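Long-range contacts in purine nucleoside phosphorylase (Schistosoma mansoni, PDB 5KO5), which catalyses the reversible phosphorolysis of purine nucleosides such as inosine and guanosine to the free base and ribose 1-phosphate, and here holds cytosine: residues Gly129-Ile134 and Leu238-Ile243; Gly192-Asn197 and Gly220-Pro225. All coordinates share one frame; numbering follows the deposited sequence.

Contact 1. Residues Gly129-Ile134 and Leu238-Ile243; sequences GDFVLI and LAVSLI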
loop_
_atom_site.group_PDB
_atom_site.type_symbol
_atom_site.label_atom_id
_atom_site.label_comp_id
_atom_site.label_asym_id
_atom_site.label_seq_id
_atom_site.Cartn_x
_atom_site.Cartn_y
_atom_site.Cartn_z
ATOM N N GLY A 129 9.638 -14.304 -23.661
ATOM C CA GLY A 129 10.816 -13.973 -24.433
ATOM C C GLY A 129 10.781 -12.621 -25.118
ATOM O O GLY A 129 11.789 -12.227 -25.717
ATOM N N ASP A 130 9.662 -11.900 -25.059
ATOM C CA ASP A 130 9.601 -10.562 -25.628
ATOM C C ASP A 130 10.272 -9.564 -24.688
ATOM O O ASP A 130 10.453 -9.818 -23.497
ATOM C CB ASP A 130 8.147 -10.123 -25.839
ATOM C CG ASP A 130 7.472 -10.817 -27.026
ATOM O OD1 ASP A 130 8.157 -11.491 -27.827
ATOM O OD2 ASP A 130 6.237 -10.671 -27.166
ATOM N N PHE A 131 10.642 -8.415 -25.242
ATOM C CA PHE A 131 11.185 -7.303 -24.474
ATOM C C PHE A 131 10.184 -6.158 -24.495
ATOM O O PHE A 131 9.567 -5.883 -25.530
ATOM C CB PHE A 131 12.495 -6.795 -25.075
ATOM C CG PHE A 131 13.571 -7.832 -25.161
ATOM C CD1 PHE A 131 14.188 -8.310 -24.012
ATOM C CD2 PHE A 131 13.987 -8.313 -26.390
ATOM C CE1 PHE A 131 15.197 -9.267 -24.097
ATOM C CE2 PHE A 131 14.992 -9.263 -26.479
ATOM C CZ PHE A 131 15.595 -9.738 -25.330
ATOM N N VAL A 132 10.038 -5.476 -23.362
ATOM C CA VAL A 132 9.189 -4.291 -23.271
ATOM C C VAL A 132 10.031 -3.099 -22.831
ATOM O O VAL A 132 10.603 -3.104 -21.731
ATOM C CB VAL A 132 7.993 -4.514 -22.337
ATOM C CG1 VAL A 132 7.172 -3.237 -22.227
ATOM C CG2 VAL A 132 7.136 -5.663 -22.859
ATOM N N LEU A 133 10.122 -2.090 -23.698
ATOM C CA LEU A 133 10.680 -0.804 -23.303
ATOM C C LEU A 133 9.661 -0.117 -22.404
ATOM O O LEU A 133 8.534 0.152 -22.828
ATOM C CB LEU A 133 10.959 0.053 -24.538
ATOM C CG LEU A 133 11.801 -0.609 -25.628
ATOM C CD1 LEU A 133 11.950 0.316 -26.827
ATOM C CD2 LEU A 133 13.163 -1.023 -25.084
ATOM N N ILE A 134 10.036 0.151 -21.163
ATOM C CA ILE A 134 9.081 0.719 -20.219
ATOM C C ILE A 134 8.940 2.212 -20.478
ATOM O O ILE A 134 9.933 2.944 -20.521
ATOM C CB ILE A 134 9.506 0.422 -18.777
ATOM C CG1 ILE A 134 9.488 -1.088 -18.560
ATOM C CG2 ILE A 134 8.553 1.127 -17.785
ATOM C CD1 ILE A 134 10.145 -1.523 -17.272
ATOM N N LEU A 238 16.710 4.226 -18.822
ATOM C CA LEU A 238 16.130 3.282 -19.769
ATOM C C LEU A 238 15.874 2.002 -18.989
ATOM O O LEU A 238 16.794 1.479 -18.353
ATOM C CB LEU A 238 17.110 2.964 -20.901
ATOM C CG LEU A 238 16.635 1.841 -21.823
ATOM C CD1 LEU A 238 15.416 2.273 -22.639
ATOM C CD2 LEU A 238 17.760 1.393 -22.740
ATOM N N ALA A 239 14.634 1.515 -19.009
ATOM C CA ALA A 239 14.269 0.304 -18.289
ATOM C C ALA A 239 13.611 -0.651 -19.266
ATOM O O ALA A 239 12.693 -0.256 -19.989
ATOM C CB ALA A 239 13.300 0.623 -17.147
ATOM N N VAL A 240 14.077 -1.903 -19.287
ATOM C CA VAL A 240 13.598 -2.903 -20.233
ATOM C C VAL A 240 13.180 -4.143 -19.457
ATOM O O VAL A 240 13.967 -4.674 -18.667
ATOM C CB VAL A 240 14.687 -3.258 -21.263
ATOM C CG1 VAL A 240 14.191 -4.356 -22.205
ATOM C CG2 VAL A 240 15.098 -2.010 -22.028
ATOM N N SER A 241 11.949 -4.598 -19.675
ATOM C CA SER A 241 11.471 -5.843 -19.086
ATOM C C SER A 241 11.610 -6.981 -20.084
ATOM O O SER A 241 11.265 -6.836 -21.259
ATOM C CB SER A 241 9.991 -5.750 -18.717
ATOM O OG SER A 241 9.794 -4.929 -17.585
ATOM N N LEU A 242 12.117 -8.115 -19.609
ATOM C CA LEU A 242 12.046 -9.365 -20.352
ATOM C C LEU A 242 10.815 -10.117 -19.864
ATOM O O LEU A 242 10.673 -10.363 -18.665
ATOM C CB LEU A 242 13.308 -10.192 -20.116
ATOM C CG LEU A 242 13.304 -11.624 -20.666
ATOM C CD1 LEU A 242 13.099 -11.644 -22.175
ATOM C CD2 LEU A 242 14.603 -12.306 -20.297
ATOM N N ILE A 243 9.920 -10.462 -20.785
ATOM C CA ILE A 243 8.653 -11.096 -20.432
ATOM C C ILE A 243 8.901 -12.580 -20.177
ATOM O O ILE A 243 9.274 -13.327 -21.086
ATOM C CB ILE A 243 7.596 -10.882 -21.523
ATOM C CG1 ILE A 243 7.382 -9.377 -21.777
ATOM C CG2 ILE A 243 6.312 -11.610 -21.164
ATOM C CD1 ILE A 243 7.007 -8.583 -20.518
HETATM O O HOH W 1 12.680 3.001 -20.466
#

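Contact 2. Residues Gly192-Asn197 and Gly220-Pro225; sequences GVYAFN and GMSTVP. With CYT (6-aminopyrimidin-2(1H)-one), chain B.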
loop_
_atom_site.group_PDB
_atom_site.type_symbol
_atom_site.label_atom_id
_atom_site.label_comp_id
_atom_site.label_asym_id
_atom_site.label_seq_id
_atom_site.Cartn_x
_atom_site.Cartn_y
_atom_site.Cartn_z
ATOM N N GLY A 192 5.566 -0.364 -23.179
ATOM C CA GLY A 192 4.418 -0.561 -22.317
ATOM C C GLY A 192 4.588 0.039 -20.940
ATOM O O GLY A 192 5.657 0.536 -20.566
ATOM N N VAL A 193 3.497 -0.048 -20.183
ATOM C CA VAL A 193 3.400 0.487 -18.829
ATOM C C VAL A 193 3.665 -0.636 -17.835
ATOM O O VAL A 193 3.075 -1.721 -17.941
ATOM C CB VAL A 193 2.002 1.085 -18.592
ATOM C CG1 VAL A 193 1.818 1.485 -17.118
ATOM C CG2 VAL A 193 1.769 2.271 -19.513
ATOM N N TYR A 194 4.529 -0.369 -16.857
ATOM C CA TYR A 194 4.953 -1.352 -15.860
ATOM C C TYR A 194 4.192 -1.145 -14.552
ATOM O O TYR A 194 4.243 -0.062 -13.957
ATOM C CB TYR A 194 6.455 -1.187 -15.623
ATOM C CG TYR A 194 7.121 -2.129 -14.640
ATOM C CD1 TYR A 194 7.130 -1.847 -13.278
ATOM C CD2 TYR A 194 7.820 -3.248 -15.090
ATOM C CE1 TYR A 194 7.774 -2.684 -12.384
ATOM C CE2 TYR A 194 8.473 -4.096 -14.202
ATOM C CZ TYR A 194 8.442 -3.805 -12.854
ATOM O OH TYR A 194 9.093 -4.622 -11.972
ATOM N N ALA A 195 3.508 -2.184 -14.085
ATOM C CA ALA A 195 2.894 -2.138 -12.762
ATOM C C ALA A 195 3.878 -2.699 -11.751
ATOM O O ALA A 195 4.386 -3.805 -11.936
ATOM C CB ALA A 195 1.627 -2.987 -12.724
ATOM N N PHE A 196 4.111 -1.952 -10.665
ATOM C CA PHE A 196 4.987 -2.397 -9.585
ATOM C C PHE A 196 4.131 -3.096 -8.533
ATOM O O PHE A 196 3.323 -2.454 -7.853
ATOM C CB PHE A 196 5.727 -1.191 -9.011
ATOM C CG PHE A 196 6.663 -1.495 -7.855
ATOM C CD1 PHE A 196 7.204 -2.767 -7.641
ATOM C CD2 PHE A 196 7.003 -0.469 -6.970
ATOM C CE1 PHE A 196 8.058 -3.002 -6.560
ATOM C CE2 PHE A 196 7.864 -0.704 -5.886
ATOM C CZ PHE A 196 8.403 -1.977 -5.691
ATOM N N ASN A 197 4.273 -4.429 -8.461
ATOM C CA ASN A 197 3.755 -5.264 -7.377
ATOM C C ASN A 197 4.867 -5.444 -6.360
ATOM O O ASN A 197 5.916 -6.004 -6.679
ATOM C CB ASN A 197 3.386 -6.634 -7.950
ATOM C CG ASN A 197 3.141 -7.682 -6.880
ATOM O OD1 ASN A 197 2.722 -7.357 -5.767
ATOM N ND2 ASN A 197 3.378 -8.956 -7.220
ATOM N N GLY A 220 5.849 -6.440 -12.360
ATOM C CA GLY A 220 7.020 -7.026 -11.735
ATOM C C GLY A 220 7.254 -6.390 -10.387
ATOM O O GLY A 220 6.495 -5.522 -9.951
ATOM N N MET A 221 8.346 -6.812 -9.746
ATOM C CA MET A 221 8.589 -6.531 -8.333
ATOM C C MET A 221 9.791 -5.620 -8.100
ATOM O O MET A 221 10.344 -5.595 -6.994
ATOM C CB MET A 221 8.759 -7.826 -7.541
ATOM C CG MET A 221 7.648 -8.831 -7.722
ATOM S SD MET A 221 8.050 -10.357 -6.853
ATOM C CE MET A 221 6.771 -11.423 -7.520
ATOM N N SER A 222 10.206 -4.863 -9.103
ATOM C CA SER A 222 11.430 -4.093 -8.951
ATOM C C SER A 222 11.303 -2.819 -9.767
ATOM O O SER A 222 10.203 -2.431 -10.176
ATOM C CB SER A 222 12.638 -4.924 -9.414
ATOM O OG SER A 222 12.600 -5.094 -10.816
ATOM N N THR A 223 12.449 -2.173 -9.983
ATOM C CA THR A 223 12.670 -1.175 -11.027
ATOM C C THR A 223 12.107 0.196 -10.677
ATOM O O THR A 223 12.847 1.181 -10.687
ATOM C CB THR A 223 12.166 -1.686 -12.374
ATOM O OG1 THR A 223 12.916 -2.864 -12.709
ATOM C CG2 THR A 223 12.374 -0.638 -13.462
ATOM N N VAL A 224 10.817 0.280 -10.365
ATOM C CA VAL A 224 10.173 1.551 -10.035
ATOM C C VAL A 224 10.879 2.294 -8.896
ATOM O O VAL A 224 11.068 3.515 -9.004
ATOM C CB VAL A 224 8.661 1.359 -9.822
ATOM C CG1 VAL A 224 8.022 2.599 -9.195
ATOM C CG2 VAL A 224 7.988 1.021 -11.155
ATOM N N PRO A 225 11.320 1.637 -7.815
ATOM C CA PRO A 225 12.034 2.403 -6.770
ATOM C C PRO A 225 13.305 3.045 -7.291
ATOM O O PRO A 225 13.549 4.234 -7.047
ATOM C CB PRO A 225 12.308 1.353 -5.679
ATOM C CG PRO A 225 11.199 0.313 -5.889
ATOM C CD PRO A 225 11.047 0.246 -7.390
HETATM N N3 CYT B . 6.028 -11.739 -12.377
HETATM C C4 CYT B . 6.275 -12.626 -13.342
HETATM N N1 CYT B . 8.360 -11.315 -12.211
HETATM C C2 CYT B . 7.050 -11.075 -11.780
HETATM O O2 CYT B . 6.846 -10.283 -10.855
HETATM N N4 CYT B . 5.226 -13.257 -13.882
HETATM C C5 CYT B . 7.603 -12.878 -13.804
HETATM C C6 CYT B . 8.603 -12.210 -13.209
HETATM O O HOH W 2 10.377 -6.868 -12.654
#

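Contact 1. Residues Gly129-Ile134 and Leu238-Ile243
Phe131 and Leu242 form a non-hydrogen-bonded pair between antiparallel strands, with Leu133 and Val240 on the same face of the sheet. With CG anti to the carbonyl carbon (chi1 -59°), the Phe131 ring brings CD1 and CE1 to Leu242 CD1, which approaches obliquely, 3.7 Å from Phe131 CE1. Leu133 and Val240 run alongside one another in the same direction, Leu133 CD2 being 3.7 Å from Val240 CG2; helix 259-283 covers this face through Leu272 and Phe277.

The other face carries Val132, paired with Ser241. Val132 CG2 is 3.7 Å from Ile243 CD1. Ile134 CD1 lies 3.4 Å from Ser241 OG and also meets Ala239 CB. The hydroxyl of Ser241 is hydrogen-bonded to Asn117 of strand 112-121.

Between the faces, Val132 and Ser241 exchange two backbone bonds, Val132 N to Ser241 O being 2.8 Å. Ile243 N gives a nearly straight bond to Asp130 O (176°), and Gly129 N reaches Ile243 O. Beyond the bond from Ile134 N to Ala239 O (2.9 Å), a water accepts from Ala239 N and bonds to Ile134 O. Inward-facing peptide groups are thus met across the pair, those of Phe131 and Leu133 by Leu188 and strand 189-196, leaving chiefly apolar branches to pack.

Contact 2. Residues Gly192-Asn197 and Gly220-Pro225
Beside the cytosine pocket, strand 189-196 runs parallel to the short strand 218-220, and Gly220 and Met221 carry the chain from that pairing past the ligand toward helix 224-232. Gly220 N donates to Ala195 O, and Asn197 N returns a bond to Gly220 O from 23° outside the carbonyl plane.

Tyr194 OH lies against the backbone from Gly220 to Ser222. CG anti to the backbone N (chi1 -179°) directs the ring there, and Ser222 N donates to Tyr194 OH at 3.1 Å. Tyr194 OH also lies 3.0 Å from Gly220 C, a tight fit beside a residue without a side chain. A water in the ring plane makes a 2.7 Å hydrogen bond with Tyr194 OH, and Val224 CG2 meets the ring obliquely at CD1.

Phe196 also has CG anti to its backbone N, which sends the ring toward the start of the helix. Pro225 meets it tip to tip: CD sits over one ring face in a CH-pi contact, 4.1 Å from the centroid, and CG touches Phe196 CE2. Gly220 O lies at the ring edge, and Val224 CB comes obliquely to CD2. Leu145 of a neighbouring subunit also packs on Phe196.

Val224 N bonds to Ser222 O (2.8 Å), closing a classic gamma turn at Thr223. Thr223 occupies the N-cap position, but its side chain makes no capping bond; OG1 bonds instead to Ser222 OG and to Asn117. The extended Met221 side chain passes Asn197 O and runs along cytosine O2, with Met221 CG and CE both 3.5 Å from it. Gly220 CA comes nearest to cytosine O2, at 3.4 Å, while Glu203 and Asn245 hydrogen-bond the ligand. A strand end leading through a gamma turn into a helix, with pocket residues just before the turn, is consistent with the alpha/beta fold of the purine nucleoside phosphorylase family.

Both contacts are buried and include strands of one mixed sheet, in which strands 131-139 and 189-196 are neighbours; contact 2 is nested in the chain between the segments of contact 1. They meet directly: Leu133 O and Gly192 N are 3.0 Å apart, a probable hydrogen bond, and Tyr194 CD2 packs on Ile134 CD1 and Ser241 OG. Contact 1 is regular antiparallel pairing with apolar packing, mostly aliphatic, on both faces and touches no other subunit. Contact 2 has a single parallel bridge, then two aromatic rings pack against the turn and the helix start, and it reaches both the ligand and neighbouring subunits. Helix 224-232 leads on from contact 2 into strand 236-246.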